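Adhesion and penetration protein autotransporter (Haemophilus influenzae, PDB 3SYJ) promotes bacterial adherence to and invasion of host cells, self-associates to drive bacterial aggregation, and is probably also a serine protease. Local coordinates at residues I68-V71 and A72-G76; N136-G139 and S140-S143; F160-N163 and D164-G168; T674-D677 and W678-L681. All coordinates share one frame; numbering follows the deposited sequence.

How the contacts relate
The four contacts are all tight local turns, and they come in numerical order along the passenger domain. Contacts 1, 2 and 3 lie in the peptidase S6 part, with centres about 23 to 31 Å apart and no atoms touching. Contact 1 forms the turn of the probable catalytic histidine, contact 2 a loop before strand 151-155, and contact 3 the hairpin between strands 159-162 and 168-172. Contact 4 belongs to the beta-solenoid region, at the end of the hairpin of strands 669-675 and 682-688, its centre about 34 Å from those of contacts 1 and 3 and about 44 Å from that of contact 2. It nevertheless touches residues of the peptidase part, so this hairpin packs against both regions.

Contact 1 (I68-V71 and A72-G76); sequences IVSV and AHNVG
The type I turn from Val71 to Asn74 belongs to the probable active site of the peptidase S6 part: it follows strand 67-69 and presents His73, which with Asp115 and Ser218 has the geometry of a serine-protease catalytic triad. Backbone closure comes from Asn74 N, which donates to Val71 O over 3.2 Å. A second bond spans the loop between side chains. Asn74 ND2 gives a hydrogen to Ser70 OG at 3.1 Å, the hydroxyl oxygen lying in the plane of the amide. Ser70 can meet it because its hydroxyl swings to the far side from the backbone N (chi1 -169°).

Val71 CG2 packs between the Asn74 amide and the His73 ring. This methyl sits 3.3 Å from Asn74 ND2 and, on the imidazole side, lies over one face of the His73 ring, 3.9 Å from the centroid and 19° off the normal, a CH-pi contact. Each polar end also has a partner beyond the turn: Ser70 OG bonds to Val59 O, His73 ND1 to Asp115 OD2, and Asn74 ND2 to Ser218 O.

The Val71 methyl over its face and the bond from ND1 to Asp115 would both favour this orientation of the imidazole. The Asn74 amide, shared between Ser70 and the Ser218 carbonyl, links the histidine turn to the loop of the probable nucleophile.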
# COMPACT_ATOMS: atom_id res chain seq x y z
N ILE A 68 -25.97 -63.00 -5.64
CA ILE A 68 -24.67 -63.16 -6.26
C ILE A 68 -24.74 -64.23 -7.32
O ILE A 68 -25.77 -64.90 -7.48
CB ILE A 68 -23.58 -63.54 -5.24
CG1 ILE A 68 -24.01 -64.78 -4.45
CG2 ILE A 68 -23.30 -62.37 -4.31
CD1 ILE A 68 -22.93 -65.32 -3.53
N VAL A 69 -23.66 -64.39 -8.07
CA VAL A 69 -23.58 -65.42 -9.11
C VAL A 69 -22.24 -66.14 -8.99
O VAL A 69 -21.22 -65.53 -8.67
CB VAL A 69 -23.74 -64.82 -10.51
CG1 VAL A 69 -22.49 -64.06 -10.94
CG2 VAL A 69 -24.06 -65.91 -11.51
N SER A 70 -22.26 -67.45 -9.23
CA SER A 70 -21.06 -68.28 -9.15
C SER A 70 -21.37 -69.63 -9.78
O SER A 70 -22.45 -69.82 -10.32
CB SER A 70 -20.61 -68.45 -7.70
OG SER A 70 -19.33 -69.03 -7.61
N VAL A 71 -20.43 -70.58 -9.71
CA VAL A 71 -20.70 -71.93 -10.21
C VAL A 71 -21.28 -72.82 -9.11
O VAL A 71 -20.94 -72.68 -7.93
CB VAL A 71 -19.42 -72.61 -10.83
CG1 VAL A 71 -19.04 -71.96 -12.17
CG2 VAL A 71 -18.24 -72.58 -9.86
N ALA A 72 -22.17 -73.73 -9.49
CA ALA A 72 -22.76 -74.67 -8.55
C ALA A 72 -21.72 -75.54 -7.85
O ALA A 72 -21.89 -75.89 -6.67
CB ALA A 72 -23.79 -75.56 -9.24
N HIS A 73 -20.64 -75.89 -8.55
CA HIS A 73 -19.68 -76.82 -7.97
C HIS A 73 -18.88 -76.19 -6.82
O HIS A 73 -18.20 -76.89 -6.08
CB HIS A 73 -18.79 -77.50 -9.03
CG HIS A 73 -17.58 -76.73 -9.45
ND1 HIS A 73 -17.44 -76.18 -10.71
CD2 HIS A 73 -16.43 -76.45 -8.79
CE1 HIS A 73 -16.27 -75.58 -10.80
NE2 HIS A 73 -15.64 -75.72 -9.65
N ASN A 74 -19.00 -74.88 -6.66
CA ASN A 74 -18.50 -74.24 -5.45
C ASN A 74 -19.47 -74.55 -4.33
O ASN A 74 -20.31 -73.71 -3.98
CB ASN A 74 -18.37 -72.73 -5.64
CG ASN A 74 -17.14 -72.34 -6.44
OD1 ASN A 74 -16.14 -73.07 -6.46
ND2 ASN A 74 -17.19 -71.19 -7.10
N VAL A 75 -19.34 -75.75 -3.77
CA VAL A 75 -20.36 -76.29 -2.88
C VAL A 75 -20.09 -76.03 -1.41
O VAL A 75 -20.90 -76.40 -0.56
CB VAL A 75 -20.51 -77.82 -3.08
CG1 VAL A 75 -20.97 -78.13 -4.49
CG2 VAL A 75 -19.20 -78.53 -2.78
N GLY A 76 -18.97 -75.39 -1.10
CA GLY A 76 -18.56 -75.22 0.28
C GLY A 76 -18.81 -73.88 0.96
O GLY A 76 -19.10 -73.84 2.16

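Contact 2 (N136-G139 and S140-S143); sequences NMNG and STYS
Asn138 O is gripped twice by Thr141, once by the side chain and once by the backbone. The hydroxyl OG1 of Thr141 donates to Asn138 O at 2.9 Å, lying in the carbonyl plane on a lone pair, whereas Thr141 N reaches the same oxygen at 2.9 Å from well above that plane. Two donors from one residue therefore hold the start of a 3-10 turn that runs through Tyr142, where Tyr142 N bonds to Gly139 O at 3.3 Å. Asn138 adds a weak side-chain bond, its OD1 taking the N-H of Ser140.

Before the turn, Asn136 folds its amide back so that Asn138 N donates to Asn136 OD1 over 2.7 Å, an Asx turn. The carbonyl of Asn136 is used as well: Tyr142 OH donates to Asn136 O at 2.8 Å, the oxygen standing at the ring edge close to its plane. The ring is swung back along the loop because CG lies beside the backbone N (chi1 -54°), and Thr141 CB lies over the centre of one face, 3.8 Å above the plane. The hydrogen bond at the hydroxyl holds the far end of the ring against Asn136.

This knot lies in the connection between strands 120-121 and 151-155. Tyr142 meets the ring of Tyr148 with planes at about 55°, while the backbones of Met137 and Gly139 bond to Gly192 and to Gly190 at the end of strand 186-190.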
# COMPACT_ATOMS: atom_id res chain seq x y z
N ASN A 136 -27.62 -61.55 -23.73
CA ASN A 136 -27.59 -62.50 -24.83
C ASN A 136 -26.85 -63.76 -24.43
O ASN A 136 -25.81 -63.70 -23.78
CB ASN A 136 -26.93 -61.85 -26.05
CG ASN A 136 -27.27 -62.56 -27.35
OD1 ASN A 136 -27.22 -63.78 -27.45
ND2 ASN A 136 -27.59 -61.77 -28.38
N MET A 137 -27.38 -64.92 -24.81
CA MET A 137 -26.75 -66.18 -24.46
C MET A 137 -25.83 -66.71 -25.58
O MET A 137 -25.13 -67.71 -25.40
CB MET A 137 -27.79 -67.23 -24.08
CG MET A 137 -28.71 -66.81 -22.94
SD MET A 137 -27.84 -66.50 -21.38
CE MET A 137 -26.97 -68.04 -21.16
N ASN A 138 -25.82 -66.03 -26.72
CA ASN A 138 -24.91 -66.40 -27.78
C ASN A 138 -23.53 -65.76 -27.60
O ASN A 138 -23.36 -64.55 -27.75
CB ASN A 138 -25.49 -66.04 -29.15
CG ASN A 138 -24.53 -66.34 -30.29
OD1 ASN A 138 -23.79 -67.34 -30.27
ND2 ASN A 138 -24.53 -65.48 -31.31
N GLY A 139 -22.54 -66.58 -27.26
CA GLY A 139 -21.19 -66.12 -27.04
C GLY A 139 -20.61 -65.26 -28.15
O GLY A 139 -19.84 -64.34 -27.89
N SER A 140 -20.98 -65.56 -29.40
CA SER A 140 -20.47 -64.80 -30.54
C SER A 140 -20.83 -63.31 -30.49
O SER A 140 -20.13 -62.48 -31.08
CB SER A 140 -20.97 -65.42 -31.85
OG SER A 140 -20.56 -66.78 -31.96
N THR A 141 -21.91 -62.98 -29.78
CA THR A 141 -22.37 -61.60 -29.65
C THR A 141 -21.27 -60.65 -29.20
O THR A 141 -21.21 -59.50 -29.64
CB THR A 141 -23.49 -61.49 -28.59
OG1 THR A 141 -24.62 -62.27 -29.01
CG2 THR A 141 -23.91 -60.04 -28.38
N TYR A 142 -20.41 -61.15 -28.33
CA TYR A 142 -19.48 -60.30 -27.58
C TYR A 142 -18.11 -60.17 -28.23
O TYR A 142 -17.24 -59.47 -27.71
CB TYR A 142 -19.38 -60.82 -26.15
CG TYR A 142 -20.75 -60.94 -25.52
CD1 TYR A 142 -21.44 -59.81 -25.10
CD2 TYR A 142 -21.38 -62.18 -25.39
CE1 TYR A 142 -22.71 -59.91 -24.54
CE2 TYR A 142 -22.65 -62.29 -24.83
CZ TYR A 142 -23.30 -61.14 -24.41
OH TYR A 142 -24.55 -61.22 -23.86
N SER A 143 -17.94 -60.82 -29.38
CA SER A 143 -16.68 -60.78 -30.12
C SER A 143 -16.42 -59.43 -30.79
O SER A 143 -15.27 -59.06 -31.02
CB SER A 143 -16.65 -61.89 -31.16
OG SER A 143 -16.73 -63.16 -30.53

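Contact 3 (F160-N163 and D164-G168); sequences FWRN and DQDKG
Asn163 OD1 takes two backbone N-H groups at once: Gln165 N donates to it at 2.8 Å and Lys167 N at 3.0 Å, from opposite faces of the amide plane. The second bond is nearly straight, 169° at the hydrogen. Asn163 reaches this place by setting CG between its own backbone N and carbonyl carbon (chi1 65°), which turns the amide back over the loop. Its backbone is engaged too, with Asp166 N donating to Asn163 O at 2.8 Å and Asn163 N donating to Lys167 O at 3.2 Å.

This pair of backbone bonds, with a type I turn from Asn163 to Asp166 and positive phi at Asp166, is the pattern of a beta hairpin closed by a type I turn and a G1 beta bulge. The hairpin joins strands 159-162 and 168-172, which with strand 2-4 make a small mixed sheet; next to the turn, Arg162 and Gly168 form a non-hydrogen-bonded antiparallel pair of the hairpin.

On the face of that pair, Arg162 bends across the end of the hairpin. Asp166 OD1 lies 3.2 Å from Arg162 CD, and the salt bridge to NH1 is long, with the guanidinium and carboxylate planes 58° apart. Gly168 CA sits over one face of the guanidinium, 3.6 Å above its plane and offset toward the rim. Lys167 lies beside Asn163, pointing the same way, and touches it through CB, while its far end leads away. Farther out, Asp164 OD1 bonds to Tyr4 OH, and Trp161, on the other face, packs against Trp605 and Met608 of helix 603-609.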
# COMPACT_ATOMS: atom_id res chain seq x y z
N PHE A 160 0.10 -68.30 -10.21
CA PHE A 160 1.34 -68.59 -10.89
C PHE A 160 1.87 -67.33 -11.55
O PHE A 160 1.10 -66.43 -11.87
CB PHE A 160 1.11 -69.61 -12.00
CG PHE A 160 0.63 -70.95 -11.52
CD1 PHE A 160 1.51 -72.00 -11.33
CD2 PHE A 160 -0.72 -71.18 -11.29
CE1 PHE A 160 1.07 -73.24 -10.91
CE2 PHE A 160 -1.17 -72.42 -10.86
CZ PHE A 160 -0.27 -73.45 -10.68
N TRP A 161 3.18 -67.27 -11.76
CA TRP A 161 3.70 -66.41 -12.82
C TRP A 161 4.52 -67.22 -13.82
O TRP A 161 5.12 -68.23 -13.46
CB TRP A 161 4.45 -65.18 -12.29
CG TRP A 161 5.62 -65.46 -11.41
CD1 TRP A 161 6.64 -66.34 -11.64
CD2 TRP A 161 5.92 -64.82 -10.17
NE1 TRP A 161 7.54 -66.30 -10.60
CE2 TRP A 161 7.12 -65.37 -9.69
CE3 TRP A 161 5.28 -63.83 -9.41
CZ2 TRP A 161 7.69 -64.98 -8.49
CZ3 TRP A 161 5.85 -63.44 -8.22
CH2 TRP A 161 7.04 -64.01 -7.77
N ARG A 162 4.51 -66.79 -15.07
CA ARG A 162 5.16 -67.53 -16.15
C ARG A 162 6.27 -66.70 -16.76
O ARG A 162 6.09 -65.50 -16.99
CB ARG A 162 4.16 -67.90 -17.23
CG ARG A 162 2.97 -68.67 -16.71
CD ARG A 162 2.43 -69.63 -17.75
NE ARG A 162 1.81 -70.76 -17.08
CZ ARG A 162 2.39 -71.94 -16.92
NH1 ARG A 162 3.60 -72.16 -17.42
NH2 ARG A 162 1.76 -72.90 -16.28
N ASN A 163 7.41 -67.32 -17.03
CA ASN A 163 8.55 -66.61 -17.60
C ASN A 163 8.57 -66.68 -19.12
O ASN A 163 7.61 -67.14 -19.75
CB ASN A 163 9.87 -67.09 -17.01
CG ASN A 163 10.18 -68.54 -17.36
OD1 ASN A 163 9.68 -69.08 -18.34
ND2 ASN A 163 11.02 -69.17 -16.54
N ASP A 164 9.66 -66.22 -19.71
CA ASP A 164 9.75 -66.14 -21.16
C ASP A 164 9.84 -67.52 -21.83
O ASP A 164 9.66 -67.65 -23.05
CB ASP A 164 10.90 -65.22 -21.57
CG ASP A 164 10.47 -63.77 -21.66
OD1 ASP A 164 9.27 -63.54 -21.90
OD2 ASP A 164 11.32 -62.86 -21.51
N GLN A 165 10.09 -68.55 -21.04
CA GLN A 165 10.11 -69.92 -21.55
C GLN A 165 8.77 -70.59 -21.23
O GLN A 165 8.59 -71.79 -21.43
CB GLN A 165 11.28 -70.71 -20.95
CG GLN A 165 12.69 -70.28 -21.44
CD GLN A 165 13.23 -69.02 -20.73
OE1 GLN A 165 13.74 -68.09 -21.38
NE2 GLN A 165 13.11 -68.99 -19.40
N ASP A 166 7.83 -69.78 -20.74
CA ASP A 166 6.49 -70.23 -20.36
C ASP A 166 6.52 -71.26 -19.24
O ASP A 166 5.68 -72.16 -19.20
CB ASP A 166 5.73 -70.81 -21.57
CG ASP A 166 4.22 -70.78 -21.37
OD1 ASP A 166 3.73 -69.90 -20.63
OD2 ASP A 166 3.53 -71.65 -21.95
N LYS A 167 7.48 -71.14 -18.34
CA LYS A 167 7.54 -72.02 -17.20
C LYS A 167 6.90 -71.36 -15.98
O LYS A 167 7.16 -70.19 -15.69
CB LYS A 167 8.98 -72.45 -16.92
CG LYS A 167 9.58 -73.31 -18.05
CD LYS A 167 10.96 -73.82 -17.69
CE LYS A 167 11.56 -74.65 -18.82
NZ LYS A 167 10.63 -75.73 -19.26
N GLY A 168 6.05 -72.11 -15.29
CA GLY A 168 5.29 -71.55 -14.20
C GLY A 168 5.89 -71.78 -12.83
O GLY A 168 6.36 -72.88 -12.52

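Contact 4 (T674-D677 and W678-L681); sequences TRSD and WTGL
Ser676, Trp678 and Gly680 carry the contact, and Ser676 is its hub. The hydroxyl of Ser676 is placed away from its own backbone N (chi1 160°), which directs OG into the loop, where Thr679 N donates to it at 3.0 Å. Trp678 N also points to Ser676 OG, at 3.1 Å, but that bond is strongly bent and weak. A weak bond to Glu615 OE2 gives the hydroxyl one more partner outside the loop.

The backbone of Ser676 closes the rest. Gly680 N donates to Ser676 O at 2.7 Å, and Ser676 N donates to Leu681 O at 2.8 Å, almost straight at 169°. Gly680 has a positive phi of 81°, a conformation that lets the chain turn back on itself. An ST turn follows, with Leu681 N donating to Thr679 OG1 at 3.1 Å.

Of the Trp678 side chain, CB is the atom that approaches the serine, 3.7 Å from Ser676 OG; the indole leads outward and stacks on the ring of Tyr598.

The loop ends the two-stranded antiparallel hairpin of strands 669-675 and 682-688, which the Cys673-Cys684 disulfide links just behind it. Asp677 forms a salt bridge with Arg592 in strand 586-593, Arg675 bonds to Asn494 O at the end of strand 493-494, and the Trp678 backbone bonds to Asn87, between strands 79-80 and 96-100 of the peptidase part.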
# COMPACT_ATOMS: atom_id res chain seq x y z
N THR A 674 2.16 -41.38 8.78
CA THR A 674 1.39 -42.15 7.80
C THR A 674 0.56 -43.20 8.52
O THR A 674 0.99 -43.75 9.53
CB THR A 674 2.30 -42.88 6.80
OG1 THR A 674 3.19 -43.74 7.52
CG2 THR A 674 3.12 -41.90 5.98
N ARG A 675 -0.64 -43.46 7.99
CA ARG A 675 -1.49 -44.51 8.53
C ARG A 675 -1.50 -45.74 7.62
O ARG A 675 -1.60 -45.62 6.40
CB ARG A 675 -2.93 -44.02 8.77
CG ARG A 675 -3.91 -45.19 8.88
CD ARG A 675 -4.98 -45.01 9.94
NE ARG A 675 -6.20 -44.48 9.37
CZ ARG A 675 -7.44 -44.83 9.71
NH1 ARG A 675 -7.67 -45.75 10.65
NH2 ARG A 675 -8.47 -44.26 9.10
N SER A 676 -1.40 -46.92 8.21
CA SER A 676 -1.37 -48.15 7.44
C SER A 676 -2.77 -48.51 6.99
O SER A 676 -3.67 -48.65 7.82
CB SER A 676 -0.79 -49.28 8.28
OG SER A 676 -1.17 -50.54 7.75
N ASP A 677 -2.95 -48.67 5.68
CA ASP A 677 -4.22 -49.15 5.13
C ASP A 677 -4.55 -50.55 5.64
O ASP A 677 -5.73 -50.93 5.76
CB ASP A 677 -4.19 -49.17 3.60
CG ASP A 677 -4.28 -47.78 2.99
OD1 ASP A 677 -4.88 -46.89 3.63
OD2 ASP A 677 -3.76 -47.58 1.87
N TRP A 678 -3.51 -51.31 5.94
CA TRP A 678 -3.67 -52.72 6.29
C TRP A 678 -4.11 -52.93 7.73
O TRP A 678 -4.88 -53.84 8.02
CB TRP A 678 -2.39 -53.52 5.99
CG TRP A 678 -2.59 -55.00 6.15
CD1 TRP A 678 -2.26 -55.76 7.24
CD2 TRP A 678 -3.22 -55.89 5.22
NE1 TRP A 678 -2.63 -57.07 7.03
CE2 TRP A 678 -3.22 -57.17 5.80
CE3 TRP A 678 -3.77 -55.73 3.94
CZ2 TRP A 678 -3.75 -58.28 5.15
CZ3 TRP A 678 -4.30 -56.83 3.31
CH2 TRP A 678 -4.29 -58.09 3.91
N THR A 679 -3.63 -52.09 8.63
CA THR A 679 -3.94 -52.25 10.05
C THR A 679 -4.74 -51.09 10.65
O THR A 679 -5.32 -51.22 11.73
CB THR A 679 -2.67 -52.38 10.87
OG1 THR A 679 -1.95 -51.14 10.81
CG2 THR A 679 -1.79 -53.50 10.32
N GLY A 680 -4.77 -49.96 9.96
CA GLY A 680 -5.42 -48.78 10.49
C GLY A 680 -4.55 -48.03 11.48
O GLY A 680 -4.95 -47.00 12.00
N LEU A 681 -3.35 -48.56 11.75
CA LEU A 681 -2.41 -47.93 12.69
C LEU A 681 -1.66 -46.72 12.13
O LEU A 681 -1.24 -46.72 10.98
CB LEU A 681 -1.40 -48.96 13.17
CG LEU A 681 -1.90 -49.78 14.36
CD1 LEU A 681 -0.95 -50.95 14.61
CD2 LEU A 681 -2.03 -48.90 15.59